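PDB 1SF9: yfhH hypothetical protein from Bacillus subtilis, which is of unknown function but is a putative transcriptional regulator that forms a homodimer. Local coordinates for residues E78-S81 and T85-V88. Residues are numbered along the deposited sequence; the frame is centred on the assembly and turned at random. Where two conformers were deposited one is given.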
ATOM      1  N   GLU A  78      -2.010  -0.580  14.907  1.00 21.46           N
ATOM      2  CA  GLU A  78      -2.679  -1.259  16.014  1.00 24.02           C
ATOM      3  C   GLU A  78      -4.173  -1.476  15.819  1.00 22.64           C
ATOM      4  O   GLU A  78      -4.810  -2.184  16.605  1.00 23.29           O
ATOM      5  CB  GLU A  78      -2.394  -0.552  17.351  1.00 29.07           C
ATOM      6  CG  GLU A  78      -2.610   0.936  17.371  1.00 33.73           C
ATOM      7  CD  GLU A  78      -2.101   1.576  18.661  1.00 38.15           C
ATOM      8  OE1 GLU A  78      -0.902   1.415  18.984  1.00 42.57           O
ATOM      9  OE2 GLU A  78      -2.896   2.241  19.353  1.00 40.34           O
ATOM     10  N   ASP A  79      -4.737  -0.899  14.764  1.00 19.57           N
ATOM     11  CA  ASP A  79      -6.154  -1.109  14.489  1.00 17.36           C
ATOM     12  C   ASP A  79      -6.380  -2.376  13.658  1.00 18.16           C
ATOM     13  O   ASP A  79      -7.511  -2.683  13.272  1.00 18.01           O
ATOM     14  CB  ASP A  79      -6.758   0.080  13.752  1.00 20.05           C
ATOM     15  CG  ASP A  79      -6.792   1.334  14.600  1.00 22.76           C
ATOM     16  OD1 ASP A  79      -6.851   1.210  15.838  1.00 25.01           O
ATOM     17  OD2 ASP A  79      -6.772   2.430  14.022  1.00 23.02           O
ATOM     18  N   TYR A  80      -5.300  -3.109  13.398  1.00 12.57           N
ATOM     19  CA  TYR A  80      -5.348  -4.344  12.626  1.00 14.49           C
ATOM     20  C   TYR A  80      -4.904  -5.456  13.550  1.00 14.52           C
ATOM     21  O   TYR A  80      -3.966  -5.293  14.336  1.00 18.50           O
ATOM     22  CB  TYR A  80      -4.505  -4.218  11.410  1.00 12.23           C
ATOM     23  CG  TYR A  80      -5.060  -3.107  10.548  1.00 11.37           C
ATOM     24  CD1 TYR A  80      -5.981  -3.408   9.547  1.00 11.65           C
ATOM     25  CD2 TYR A  80      -4.650  -1.791  10.768  1.00  9.40           C
ATOM     26  CE1 TYR A  80      -6.515  -2.384   8.768  1.00 14.27           C
ATOM     27  CE2 TYR A  80      -5.187  -0.763   9.991  1.00 13.66           C
ATOM     28  CZ  TYR A  80      -6.124  -1.060   8.993  1.00 12.34           C
ATOM     29  OH  TYR A  80      -6.662  -0.060   8.249  1.00 15.04           O
ATOM     30  N   SER A  81      -5.569  -6.599  13.468  1.00 12.10           N
ATOM     31  CA  SER A  81      -5.253  -7.660  14.394  1.00 12.30           C
ATOM     32  C   SER A  81      -4.754  -8.972  13.851  1.00  9.73           C
ATOM     33  O   SER A  81      -5.381  -9.530  12.979  1.00  8.80           O
ATOM     34  CB  SER A  81      -6.496  -8.007  15.230  1.00 15.10           C
ATOM     35  OG  SER A  81      -7.029  -6.876  15.879  1.00 18.05           O
ATOM     36  N   THR A  85      -9.341 -11.822   9.775  1.00  8.19           N
ATOM     37  CA  THR A  85      -9.391 -11.934   8.321  1.00  7.29           C
ATOM     38  C   THR A  85     -10.150 -10.736   7.736  1.00  6.62           C
ATOM     39  O   THR A  85     -11.199 -10.327   8.248  1.00  8.83           O
ATOM     40  CB  THR A  85     -10.056 -13.264   7.936  1.00  6.35           C
ATOM     41  OG1 THR A  85      -9.286 -14.335   8.502  1.00  8.93           O
ATOM     42  CG2 THR A  85     -10.095 -13.431   6.411  1.00  7.76           C
ATOM     43  N   TYR A  86      -9.563 -10.147   6.698  1.00  6.36           N
ATOM     44  CA  TYR A  86     -10.093  -8.947   6.052  1.00  5.77           C
ATOM     45  C   TYR A  86     -10.309  -9.175   4.584  1.00  8.68           C
ATOM     46  O   TYR A  86      -9.754 -10.102   3.991  1.00 10.33           O
ATOM     47  CB  TYR A  86      -9.031  -7.794   6.140  1.00  7.71           C
ATOM     48  CG  TYR A  86      -8.685  -7.457   7.586  1.00  8.14           C
ATOM     49  CD1 TYR A  86      -7.844  -8.301   8.317  1.00  7.50           C
ATOM     50  CD2 TYR A  86      -9.212  -6.304   8.179  1.00 10.88           C
ATOM     51  CE1 TYR A  86      -7.530  -7.997   9.644  1.00  9.93           C
ATOM     52  CE2 TYR A  86      -8.900  -6.000   9.508  1.00 10.67           C
ATOM     53  CZ  TYR A  86      -8.060  -6.847  10.241  1.00 13.09           C
ATOM     54  OH  TYR A  86      -7.760  -6.554  11.534  1.00 13.69           O
ATOM     55  N   ARG A  87     -11.135  -8.322   3.993  0.50  7.55           N
ATOM     56  CA  ARG A  87     -11.353  -8.387   2.566  0.50  7.72           C
ATOM     57  C   ARG A  87     -10.220  -7.578   1.956  0.50  7.77           C
ATOM     58  O   ARG A  87      -9.814  -6.567   2.522  0.50  9.68           O
ATOM     59  CB  ARG A  87     -12.680  -7.732   2.174  0.50 10.82           C
ATOM     60  CG  ARG A  87     -12.699  -7.290   0.705  0.50 14.78           C
ATOM     61  CD  ARG A  87     -14.059  -6.771   0.260  0.50 19.76           C
ATOM     62  NE  ARG A  87     -13.936  -5.890  -0.902  0.50 23.07           N
ATOM     63  CZ  ARG A  87     -13.746  -4.578  -0.818  0.50 23.62           C
ATOM     64  NH1 ARG A  87     -13.641  -3.843  -1.918  0.50 22.80           N
ATOM     65  NH2 ARG A  87     -13.680  -3.994   0.374  0.50 25.73           N
ATOM     66  N   VAL A  88      -9.678  -8.031   0.831  1.00  8.13           N
ATOM     67  CA  VAL A  88      -8.626  -7.252   0.170  1.00  8.28           C
ATOM     68  C   VAL A  88      -9.375  -6.329  -0.784  1.00 12.03           C
ATOM     69  O   VAL A  88     -10.124  -6.792  -1.635  1.00 12.08           O
ATOM     70  CB  VAL A  88      -7.654  -8.145  -0.589  1.00  8.46           C
ATOM     71  CG1 VAL A  88      -6.644  -7.308  -1.367  1.00  8.83           C
ATOM     72  CG2 VAL A  88      -6.954  -9.061   0.414  1.00  8.16           C
TER
HETATM   73  O   HOH W   1      -9.281  -4.490  12.461  1.00 29.98           O
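The Tyr86 ring meets the Tyr80 ring obliquely, with Tyr86 CE2 3.9 Å from Tyr80 CD1. The two rings are inclined at 43° with centroids 5.8 Å apart. Beyond the ring, the hydroxyl of Tyr86 reaches the backbone of the preceding loop. There Ser81 N donates a hydrogen bond to Tyr86 OH, 2.9 Å long and nearly straight at 167°. This N-H comes in at the ring edge, near its plane. A water in the plane of the Tyr86 ring accepts a bond from Tyr86 OH at 2.7 Å. The same water donates to Asp79 O, also at 2.7 Å. The phenol oxygen thus both accepts and donates, and it ties down two loop peptides. Tyr86 CB points toward the loop. With CG beside the backbone N and anti to the carbonyl carbon (chi1 -60°), the ring turns so that OH reaches Ser81 N.

The contact ties the connection after helix 57-74, which includes a 3-10 segment at 78-79, to strand 85-88 of the antiparallel sheet. That strand lies between strands 94-101 and 124-126. Both tyrosines also touch Ile97 of strand 94-101. A phenylalanine in place of Tyr86 would probably keep the ring contact but leave Ser81 N without its acceptor and the water without its link to the strand. Tyr80 further packs on Leu75 and Ile121.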